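Local coordinates for glutaredoxin related protein (Sulfolobus solfataricus, PDB 4MNN) that probably catalyses thiol-disulfide exchange as an atypical protein disulfide oxidoreductase with two thioredoxin-like halves, at residues Tyr5-Tyr10 / His31-Tyr36; Ile19-Cys24 / Pro48-Lys53; Arg57-Tyr62 / Gln123-Asn128. All coordinates share one frame; numbering follows the deposited sequence. Where two conformers were deposited one is given.

From the N terminus, helix 4-11 leads into strand 19-24, which continues to helix 27-33. Interaction 1 closes the first loop by bringing 5-10 against 31-36. Interaction 2 pairs 19-24 with 48-53. It opens inside the first loop and closes after it, so the two cross. They touch where Phe33 packs on Ile21. Interaction 3 follows in series and spans the longest loop, from 57-62 to 123-128. Its strand neighbours 49-54 in the same sheet, joined by backbone contacts such as Val50 with Tyr62. Interactions 1 and 2 lie within the first thioredoxin-like half. Interaction 3 ties that half to a helix of the second.

Interaction 1: residues Tyr5-Tyr10 / His31-Tyr36; sequences YVIKEY and HEFKNY
Ile7 holds CG2 anti to its backbone N and CG1 anti to its carbonyl carbon, and chi2 of 170° carries CD1 outward to the Phe33 ring. Ile7 CD1 lies 3.5 Å from Phe33 CE1, while Ile7 CG2 lies over one face of the Phe33 ring and also meets Tyr36 CD1 at 3.8 Å. Ile7 crosses both aromatic side chains at about a right angle. In Tyr36, chi1 of -46° sets CG beside the backbone N, and the ring reaches back to helix 4-11. There Lys8 CA makes an off-centre CH-pi contact, 4.2 Å from the centroid of the Tyr36 ring. This is apolar packing between helix 4-11 and the end of helix 27-33 with the turn that follows it. Helix 27-33 is the crossover of a beta-alpha-beta unit between parallel strands 19-24 and 38-41. Phe33 also packs on Phe74 and Leu75 of helix 71-83. The Tyr36 OH lies 3.4 Å from Lys8 CB and equally near Lys8 CG. An alanine at Tyr36 would probably open a gap beside Ile7 CG2 and leave the start of the Lys8 side chain without its ring. Glu32 adds its aliphatic part, with Glu32 CG 4.0 Å from Ile7 CD1.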
loop_
_atom_site.group_PDB
_atom_site.type_symbol
_atom_site.label_atom_id
_atom_site.label_comp_id
_atom_site.label_asym_id
_atom_site.label_seq_id
_atom_site.Cartn_x
_atom_site.Cartn_y
_atom_site.Cartn_z
ATOM N N TYR A 5 -14.260 -6.498 -13.302
ATOM C CA TYR A 5 -14.392 -5.335 -14.180
ATOM C C TYR A 5 -13.537 -4.176 -13.726
ATOM O O TYR A 5 -12.820 -3.583 -14.538
ATOM C CB TYR A 5 -15.859 -4.881 -14.293
ATOM C CG TYR A 5 -16.059 -3.741 -15.279
ATOM C CD1 TYR A 5 -15.590 -3.834 -16.593
ATOM C CD2 TYR A 5 -16.714 -2.572 -14.895
ATOM C CE1 TYR A 5 -15.781 -2.772 -17.509
ATOM C CE2 TYR A 5 -16.908 -1.517 -15.788
ATOM C CZ TYR A 5 -16.441 -1.626 -17.089
ATOM O OH TYR A 5 -16.660 -0.585 -17.967
ATOM N N VAL A 6 -13.590 -3.851 -12.438
ATOM C CA VAL A 6 -12.801 -2.727 -11.966
ATOM C C VAL A 6 -11.300 -2.988 -12.111
ATOM O O VAL A 6 -10.523 -2.078 -12.431
ATOM C CB VAL A 6 -13.142 -2.351 -10.506
ATOM C CG1 VAL A 6 -12.618 -3.392 -9.537
ATOM C CG2 VAL A 6 -12.568 -0.972 -10.191
ATOM N N ILE A 7 -10.883 -4.230 -11.928
ATOM C CA ILE A 7 -9.448 -4.515 -12.075
ATOM C C ILE A 7 -9.062 -4.272 -13.521
ATOM O O ILE A 7 -8.036 -3.651 -13.809
ATOM C CB ILE A 7 -9.143 -5.965 -11.685
ATOM C CG1 ILE A 7 -9.381 -6.118 -10.177
ATOM C CG2 ILE A 7 -7.670 -6.359 -12.119
ATOM C CD1 ILE A 7 -9.360 -7.589 -9.688
ATOM N N LYS A 8 -9.899 -4.733 -14.448
ATOM C CA LYS A 8 -9.591 -4.520 -15.856
ATOM C C LYS A 8 -9.559 -3.041 -16.210
ATOM O O LYS A 8 -8.659 -2.554 -16.918
ATOM C CB LYS A 8 -10.625 -5.212 -16.750
ATOM C CG LYS A 8 -10.311 -5.066 -18.249
ATOM C CD LYS A 8 -11.347 -5.746 -19.138
ATOM C CE LYS A 8 -10.840 -5.812 -20.588
ATOM N NZ LYS A 8 -11.505 -6.881 -21.408
ATOM N N GLU A 9 -10.570 -2.316 -15.752
ATOM C CA GLU A 9 -10.652 -0.920 -16.103
ATOM C C GLU A 9 -9.461 -0.117 -15.628
ATOM O O GLU A 9 -9.024 0.824 -16.309
ATOM C CB GLU A 9 -11.957 -0.334 -15.592
ATOM C CG GLU A 9 -13.154 -0.815 -16.421
ATOM C CD GLU A 9 -13.054 -0.401 -17.881
ATOM O OE1 GLU A 9 -13.066 -1.288 -18.763
ATOM O OE2 GLU A 9 -12.955 0.816 -18.147
ATOM N N TYR A 10 -8.911 -0.504 -14.488
ATOM C CA TYR A 10 -7.751 0.210 -13.980
ATOM C C TYR A 10 -6.440 -0.292 -14.530
ATOM O O TYR A 10 -5.555 0.494 -14.821
ATOM C CB TYR A 10 -7.665 0.109 -12.454
ATOM C CG TYR A 10 -8.504 1.133 -11.741
ATOM C CD1 TYR A 10 -9.874 0.975 -11.623
ATOM C CD2 TYR A 10 -7.921 2.304 -11.222
ATOM C CE1 TYR A 10 -10.665 1.950 -11.012
ATOM C CE2 TYR A 10 -8.701 3.282 -10.609
ATOM C CZ TYR A 10 -10.074 3.097 -10.510
ATOM O OH TYR A 10 -10.852 4.073 -9.918
ATOM N N HIS A 31 -5.018 -13.650 -8.739
ATOM C CA HIS A 31 -4.985 -14.488 -9.952
ATOM C C HIS A 31 -5.543 -13.625 -11.119
ATOM O O HIS A 31 -5.043 -13.673 -12.242
ATOM C CB HIS A 31 -5.853 -15.737 -9.730
ATOM C CG HIS A 31 -5.896 -16.683 -10.896
ATOM N ND1 HIS A 31 -6.759 -16.522 -11.949
ATOM C CD2 HIS A 31 -5.182 -17.809 -11.162
ATOM C CE1 HIS A 31 -6.583 -17.497 -12.826
ATOM N NE2 HIS A 31 -5.628 -18.290 -12.369
ATOM N N GLU A 32 -6.562 -12.822 -10.836
ATOM C CA GLU A 32 -7.151 -11.941 -11.861
ATOM C C GLU A 32 -6.171 -10.828 -12.286
ATOM O O GLU A 32 -6.135 -10.431 -13.460
ATOM C CB GLU A 32 -8.440 -11.292 -11.314
ATOM C CG GLU A 32 -9.300 -10.543 -12.347
ATOM C CD GLU A 32 -9.812 -11.459 -13.455
ATOM O OE1 GLU A 32 -9.739 -12.691 -13.288
ATOM O OE2 GLU A 32 -10.295 -10.949 -14.493
ATOM N N PHE A 33 -5.375 -10.324 -11.344
ATOM C CA PHE A 33 -4.397 -9.258 -11.656
ATOM C C PHE A 33 -3.367 -9.751 -12.665
ATOM O O PHE A 33 -2.813 -8.989 -13.450
ATOM C CB PHE A 33 -3.646 -8.829 -10.382
ATOM C CG PHE A 33 -4.426 -7.928 -9.472
ATOM C CD1 PHE A 33 -5.589 -8.362 -8.840
ATOM C CD2 PHE A 33 -3.985 -6.635 -9.236
ATOM C CE1 PHE A 33 -6.293 -7.538 -7.984
ATOM C CE2 PHE A 33 -4.706 -5.781 -8.358
ATOM C CZ PHE A 33 -5.857 -6.238 -7.738
ATOM N N LYS A 34 -3.080 -11.040 -12.605
ATOM C CA LYS A 34 -2.103 -11.653 -13.473
ATOM C C LYS A 34 -2.447 -11.456 -14.952
ATOM O O LYS A 34 -1.573 -11.500 -15.821
ATOM C CB LYS A 34 -2.014 -13.147 -13.116
ATOM C CG LYS A 34 -0.623 -13.693 -13.043
ATOM C CD LYS A 34 -0.647 -15.134 -12.594
ATOM C CE LYS A 34 0.646 -15.841 -12.979
ATOM N NZ LYS A 34 1.818 -15.137 -12.393
ATOM N N ASN A 35 -3.721 -11.186 -15.237
ATOM C CA ASN A 35 -4.135 -10.995 -16.617
ATOM C C ASN A 35 -3.567 -9.687 -17.112
ATOM O O ASN A 35 -3.430 -9.490 -18.313
ATOM C CB ASN A 35 -5.676 -10.972 -16.759
ATOM C CG ASN A 35 -6.348 -12.208 -16.184
ATOM O OD1 ASN A 35 -5.874 -13.336 -16.347
ATOM N ND2 ASN A 35 -7.471 -12.005 -15.514
ATOM N N TYR A 36 -3.183 -8.798 -16.188
ATOM C CA TYR A 36 -2.672 -7.478 -16.556
ATOM C C TYR A 36 -1.280 -7.076 -16.131
ATOM O O TYR A 36 -0.664 -6.247 -16.794
ATOM C CB TYR A 36 -3.632 -6.367 -16.060
ATOM C CG TYR A 36 -5.070 -6.675 -16.353
ATOM C CD1 TYR A 36 -5.893 -7.224 -15.385
ATOM C CD2 TYR A 36 -5.567 -6.559 -17.648
ATOM C CE1 TYR A 36 -7.165 -7.665 -15.694
ATOM C CE2 TYR A 36 -6.835 -6.994 -17.971
ATOM C CZ TYR A 36 -7.630 -7.551 -17.002
ATOM O OH TYR A 36 -8.881 -8.029 -17.337
#

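Interaction 2: residues Ile19-Cys24 / Pro48-Lys53; sequences ITIQQC and PLVKVK
The flat amide of Gln22 has Lys53 lying across one face, with Lys53 CD 3.7 Å from Gln22 CD. Lys53 NZ lies over the same side. The two strands are an antiparallel pair within the central sheet of the thioredoxin-like fold. Their short axes run at 166° to each other. Beside the amide oxygen, Lys51 CD approaches Gln22 OE1 at 3.5 Å. A water donates to Gln22 OE1 and accepts from Lys51 NZ, so it bridges the two side chains. Gln22 NE2 is hydrogen-bonded to Glu40 on the neighbouring strand, which is likely to steady the amide. Three hydrogen-bonded pairs, Thr20 with Lys53, Gln22 with Lys51 and Cys24 with Leu49, alternate with the non-hydrogen-bonded pairs Ile21 with Val52 and Gln23 with Val50. In the middle of the ladder, Gln22 N bonds to Lys51 O at 2.8 Å.

The side chains of Ile21, Gln23, Val50 and Val52 point to one face of the sheet. Helix 27-33 packs there through Phe30 and Phe33, and Val52 meets helix 71-83. Ile19 CD1 meets Val52 CG1 at 3.9 Å. Gln23 turns its amide away from Val50 and bonds to Asp27. On the other face, Cys24 forms the disulfide with Cys45, and chi1 of 48° places SG between the backbone N and carbonyl carbon. There Cys24 SG packs against Leu49 CD1, 3.6 Å away.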
loop_
_atom_site.group_PDB
_atom_site.type_symbol
_atom_site.label_atom_id
_atom_site.label_comp_id
_atom_site.label_asym_id
_atom_site.label_seq_id
_atom_site.Cartn_x
_atom_site.Cartn_y
_atom_site.Cartn_z
ATOM N N ILE A 19 5.018 -2.889 -13.639
ATOM C CA ILE A 19 4.619 -2.986 -12.244
ATOM C C ILE A 19 4.677 -4.490 -11.950
ATOM O O ILE A 19 4.330 -5.321 -12.810
ATOM C CB ILE A 19 3.165 -2.479 -12.039
ATOM C CG1 ILE A 19 3.162 -1.019 -11.606
ATOM C CG2 ILE A 19 2.456 -3.321 -10.970
ATOM C CD1 ILE A 19 3.524 -0.787 -10.133
ATOM N N THR A 20 5.168 -4.847 -10.764
ATOM C CA THR A 20 5.226 -6.247 -10.371
ATOM C C THR A 20 4.652 -6.337 -8.954
ATOM O O THR A 20 5.039 -5.550 -8.101
ATOM C CB THR A 20 6.660 -6.794 -10.318
ATOM O OG1 THR A 20 7.232 -6.789 -11.635
ATOM C CG2 THR A 20 6.646 -8.250 -9.820
ATOM N N ILE A 21 3.736 -7.279 -8.730
ATOM C CA ILE A 21 3.133 -7.473 -7.416
ATOM C C ILE A 21 3.619 -8.800 -6.855
ATOM O O ILE A 21 3.596 -9.799 -7.576
ATOM C CB ILE A 21 1.588 -7.551 -7.533
ATOM C CG1 ILE A 21 1.016 -6.157 -7.756
ATOM C CG2 ILE A 21 0.972 -8.230 -6.314
ATOM C CD1 ILE A 21 -0.441 -6.180 -8.140
ATOM N N GLN A 22 4.098 -8.813 -5.609
ATOM C CA GLN A 22 4.477 -10.079 -4.996
ATOM C C GLN A 22 3.437 -10.263 -3.909
ATOM O O GLN A 22 3.206 -9.365 -3.105
ATOM C CB GLN A 22 5.852 -10.027 -4.347
ATOM C CG GLN A 22 6.966 -9.664 -5.299
ATOM C CD GLN A 22 8.316 -9.784 -4.619
ATOM O OE1 GLN A 22 8.461 -9.403 -3.463
ATOM N NE2 GLN A 22 9.297 -10.313 -5.327
ATOM N N GLN A 23 2.817 -11.428 -3.841
ATOM C CA GLN A 23 1.791 -11.572 -2.818
ATOM C C GLN A 23 1.721 -12.965 -2.271
ATOM O O GLN A 23 2.257 -13.869 -2.880
ATOM C CB GLN A 23 0.422 -11.283 -3.442
ATOM C CG GLN A 23 -0.033 -12.339 -4.483
ATOM C CD GLN A 23 -0.803 -13.522 -3.859
ATOM O OE1 GLN A 23 -1.538 -13.361 -2.869
ATOM N NE2 GLN A 23 -0.654 -14.701 -4.448
ATOM N N CYS A 24 1.071 -13.118 -1.119
ATOM C CA CYS A 24 0.784 -14.455 -0.630
ATOM C C CYS A 24 -0.494 -14.422 0.178
ATOM O O CYS A 24 -0.862 -13.405 0.790
ATOM C CB CYS A 24 1.917 -15.064 0.181
ATOM S SG CYS A 24 2.538 -13.935 1.425
ATOM N N PRO A 48 -1.499 -12.887 5.106
ATOM C CA PRO A 48 -1.388 -12.307 3.766
ATOM C C PRO A 48 -0.574 -11.023 3.647
ATOM O O PRO A 48 -0.457 -10.232 4.607
ATOM C CB PRO A 48 -2.861 -12.087 3.369
ATOM C CG PRO A 48 -3.565 -11.890 4.675
ATOM C CD PRO A 48 -2.891 -12.880 5.596
ATOM N N LEU A 49 0.012 -10.822 2.471
ATOM C CA LEU A 49 0.688 -9.566 2.235
ATOM C C LEU A 49 0.823 -9.363 0.756
ATOM O O LEU A 49 0.683 -10.311 -0.021
ATOM C CB LEU A 49 2.049 -9.458 2.943
ATOM C CG LEU A 49 3.474 -9.888 2.548
ATOM C CD1 LEU A 49 3.809 -11.114 3.359
ATOM C CD2 LEU A 49 3.670 -10.034 1.045
ATOM N N VAL A 50 1.064 -8.123 0.350
ATOM C CA VAL A 50 1.272 -7.811 -1.053
ATOM C C VAL A 50 2.293 -6.689 -1.127
ATOM O O VAL A 50 2.175 -5.682 -0.429
ATOM C CB VAL A 50 -0.033 -7.378 -1.786
ATOM C CG1 VAL A 50 -0.564 -6.095 -1.214
ATOM C CG2 VAL A 50 0.251 -7.224 -3.292
ATOM N N LYS A 51 3.312 -6.902 -1.957
ATOM C CA LYS A 51 4.411 -5.954 -2.164
ATOM C C LYS A 51 4.277 -5.420 -3.575
ATOM O O LYS A 51 4.046 -6.198 -4.531
ATOM C CB LYS A 51 5.777 -6.630 -2.051
ATOM C CG LYS A 51 6.125 -7.012 -0.647
ATOM C CD LYS A 51 7.504 -7.648 -0.582
ATOM C CE LYS A 51 8.064 -7.528 0.822
ATOM N NZ LYS A 51 9.153 -8.546 1.019
ATOM N N VAL A 52 4.446 -4.111 -3.724
ATOM C CA VAL A 52 4.302 -3.499 -5.043
ATOM C C VAL A 52 5.684 -3.016 -5.435
ATOM O O VAL A 52 6.296 -2.281 -4.691
ATOM C CB VAL A 52 3.311 -2.351 -4.966
ATOM C CG1 VAL A 52 3.321 -1.547 -6.277
ATOM C CG2 VAL A 52 1.898 -2.947 -4.696
ATOM N N LYS A 53 6.156 -3.468 -6.602
ATOM C CA LYS A 53 7.484 -3.138 -7.105
ATOM C C LYS A 53 7.478 -2.720 -8.557
ATOM O O LYS A 53 6.495 -2.891 -9.292
ATOM C CB LYS A 53 8.393 -4.380 -7.022
ATOM C CG LYS A 53 8.423 -5.034 -5.644
ATOM C CD LYS A 53 9.195 -6.367 -5.673
ATOM C CE LYS A 53 10.605 -6.175 -6.280
ATOM N NZ LYS A 53 11.379 -7.470 -6.174
HETATM O O HOH W 1 9.851 -10.551 -1.021
#

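Interaction 3: residues Arg57-Tyr62 / Gln123-Asn128; sequences RVYYTY and QVSQIN
Arg57 spans the gap to Ser125 and Gln126 with a side chain extended from CG to NE. Its strand, 57-63, belongs to the first thioredoxin-like half and the helix it reaches, 114-127, to the second. Its CB points toward the helix. CG passes Tyr59 CE1, and CD continues beside Tyr59 CZ. NE lies over one face of the Tyr59 ring, 3.5 Å above its plane and toward the rim. Arg57 CZ comes 3.9 Å from Gln126 O. At the tip, NH2 donates two hydrogen bonds: Arg57 NH2 to Ser125 O is 2.9 Å, and Arg57 NH2 to Gln126 O is 3.0 Å. The other tip nitrogen, NH1, has a long, weak ion pair with Glu129.

Both bonds go to carbonyls in the last turn of helix 114-127. This helix begins at Cys114, which is disulfide-bonded to Cys111. Strand 57-63 lies beside strand 131-137 of the second half in the shared sheet, so the contact is an interdomain one. The two acceptors are met differently. NH2 lies in the carbonyl plane of Ser125 but 59° above that of Gln126. The positive group at the C-terminal end of the helix would probably be favoured by the helix dipole.

Tyr59 has Arg57 over one face of its ring and the helix at its edge. There Tyr59 CD2 and Gln126 CA are 4.0 Å apart. A water in the ring plane bonds to Tyr59 OH and weakly to Gln126 O. The amide of Gln126 is held elsewhere, by NE2 to Val85 O. Tyr60 stacks on Tyr122, and Ser125 OG sits at the edge of the Tyr60 ring. Ser125 OG is bonded to Tyr122 O, while Ser125 CB packs against Tyr59 O at 3.3 Å.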
loop_
_atom_site.group_PDB
_atom_site.type_symbol
_atom_site.label_atom_id
_atom_site.label_comp_id
_atom_site.label_asym_id
_atom_site.label_seq_id
_atom_site.Cartn_x
_atom_site.Cartn_y
_atom_site.Cartn_z
ATOM N N ARG A 57 12.845 -2.055 -7.259
ATOM C CA ARG A 57 12.362 -1.135 -6.219
ATOM C C ARG A 57 11.040 -1.518 -5.564
ATOM O O ARG A 57 10.061 -1.711 -6.258
ATOM C CB ARG A 57 12.217 0.279 -6.771
ATOM C CG ARG A 57 11.638 1.279 -5.766
ATOM C CD ARG A 57 11.758 2.708 -6.346
ATOM N NE ARG A 57 11.053 3.701 -5.518
ATOM C CZ ARG A 57 10.947 4.993 -5.815
ATOM N NH1 ARG A 57 11.494 5.466 -6.930
ATOM N NH2 ARG A 57 10.306 5.817 -4.992
ATOM N N VAL A 58 11.022 -1.584 -4.232
ATOM C CA VAL A 58 9.786 -1.888 -3.486
ATOM C C VAL A 58 9.172 -0.551 -3.047
ATOM O O VAL A 58 9.787 0.214 -2.297
ATOM C CB VAL A 58 10.072 -2.746 -2.215
ATOM C CG1 VAL A 58 8.767 -2.975 -1.415
ATOM C CG2 VAL A 58 10.698 -4.105 -2.616
ATOM N N TYR A 59 7.978 -0.248 -3.550
ATOM C CA TYR A 59 7.293 0.977 -3.197
ATOM C C TYR A 59 6.650 0.873 -1.841
ATOM O O TYR A 59 6.682 1.824 -1.059
ATOM C CB TYR A 59 6.262 1.326 -4.263
ATOM C CG TYR A 59 6.938 1.843 -5.511
ATOM C CD1 TYR A 59 7.540 0.966 -6.411
ATOM C CD2 TYR A 59 7.034 3.220 -5.751
ATOM C CE1 TYR A 59 8.244 1.445 -7.543
ATOM C CE2 TYR A 59 7.728 3.708 -6.871
ATOM C CZ TYR A 59 8.326 2.808 -7.755
ATOM O OH TYR A 59 9.007 3.273 -8.877
ATOM N N TYR A 60 6.067 -0.283 -1.552
ATOM C CA TYR A 60 5.502 -0.501 -0.227
ATOM C C TYR A 60 5.056 -1.937 -0.085
ATOM O O TYR A 60 5.015 -2.689 -1.065
ATOM C CB TYR A 60 4.308 0.449 0.004
ATOM C CG TYR A 60 3.152 0.249 -0.955
ATOM C CD1 TYR A 60 2.227 -0.774 -0.756
ATOM C CD2 TYR A 60 2.995 1.073 -2.076
ATOM C CE1 TYR A 60 1.166 -0.969 -1.647
ATOM C CE2 TYR A 60 1.935 0.876 -2.993
ATOM C CZ TYR A 60 1.033 -0.136 -2.771
ATOM O OH TYR A 60 -0.027 -0.383 -3.648
ATOM N N THR A 61 4.725 -2.310 1.146
ATOM C CA THR A 61 4.188 -3.633 1.441
ATOM C C THR A 61 2.913 -3.332 2.219
ATOM O O THR A 61 2.919 -2.477 3.122
ATOM C CB THR A 61 5.054 -4.459 2.404
ATOM O OG1 THR A 61 6.322 -4.707 1.815
ATOM C CG2 THR A 61 4.380 -5.824 2.688
ATOM N N TYR A 62 1.845 -4.026 1.853
ATOM C CA TYR A 62 0.566 -3.910 2.512
ATOM C C TYR A 62 0.386 -5.263 3.212
ATOM O O TYR A 62 0.326 -6.322 2.530
ATOM C CB TYR A 62 -0.531 -3.744 1.459
ATOM C CG TYR A 62 -1.882 -3.447 2.045
ATOM C CD1 TYR A 62 -2.441 -2.162 1.975
ATOM C CD2 TYR A 62 -2.637 -4.466 2.662
ATOM C CE1 TYR A 62 -3.717 -1.900 2.504
ATOM C CE2 TYR A 62 -3.909 -4.217 3.193
ATOM C CZ TYR A 62 -4.442 -2.942 3.118
ATOM O OH TYR A 62 -5.686 -2.707 3.684
ATOM N N GLN A 123 1.570 7.926 -2.577
ATOM C CA GLN A 123 2.237 8.912 -3.424
ATOM C C GLN A 123 3.556 9.355 -2.811
ATOM O O GLN A 123 4.513 9.591 -3.528
ATOM C CB GLN A 123 1.309 10.082 -3.685
ATOM C CG GLN A 123 0.156 9.636 -4.593
ATOM C CD GLN A 123 -0.843 10.719 -4.812
ATOM O OE1 GLN A 123 -1.814 10.843 -4.072
ATOM N NE2 GLN A 123 -0.608 11.533 -5.833
ATOM N N VAL A 124 3.603 9.471 -1.488
ATOM C CA VAL A 124 4.854 9.814 -0.832
ATOM C C VAL A 124 5.916 8.712 -1.118
ATOM O O VAL A 124 7.099 9.012 -1.378
ATOM C CB VAL A 124 4.640 9.965 0.691
ATOM C CG1 VAL A 124 5.968 10.154 1.389
ATOM C CG2 VAL A 124 3.696 11.132 0.980
ATOM N N SER A 125 5.514 7.440 -1.106
ATOM C CA SER A 125 6.481 6.349 -1.362
ATOM C C SER A 125 7.033 6.409 -2.790
ATOM O O SER A 125 8.144 5.942 -3.062
ATOM C CB SER A 125 5.831 4.965 -1.102
ATOM O OG SER A 125 4.990 4.514 -2.166
ATOM N N GLN A 126 6.249 6.991 -3.691
ATOM C CA GLN A 126 6.666 7.171 -5.095
ATOM C C GLN A 126 7.725 8.258 -5.229
ATOM O O GLN A 126 8.691 8.119 -5.999
ATOM C CB GLN A 126 5.482 7.632 -5.929
ATOM C CG GLN A 126 4.825 6.618 -6.776
ATOM C CD GLN A 126 3.688 7.246 -7.575
ATOM O OE1 GLN A 126 2.582 7.378 -7.084
ATOM N NE2 GLN A 126 3.977 7.667 -8.786
ATOM N N ILE A 127 7.508 9.362 -4.510
ATOM C CA ILE A 127 8.377 10.533 -4.539
ATOM C C ILE A 127 9.656 10.385 -3.761
ATOM O O ILE A 127 10.663 10.987 -4.106
ATOM C CB ILE A 127 7.698 11.770 -3.872
ATOM C CG1 ILE A 127 6.381 12.106 -4.545
ATOM C CG2 ILE A 127 8.631 12.967 -3.908
ATOM C CD1 ILE A 127 5.569 13.042 -3.705
ATOM N N ASN A 128 9.617 9.579 -2.711
ATOM C CA ASN A 128 10.751 9.507 -1.802
ATOM C C ASN A 128 11.237 8.090 -1.507
ATOM O O ASN A 128 10.622 7.358 -0.726
ATOM C CB ASN A 128 10.293 10.241 -0.508
ATOM C CG ASN A 128 11.371 10.352 0.549
ATOM O OD1 ASN A 128 11.187 11.045 1.565
ATOM N ND2 ASN A 128 12.473 9.703 0.338
HETATM O O HOH W 2 8.953 6.216 -8.713
#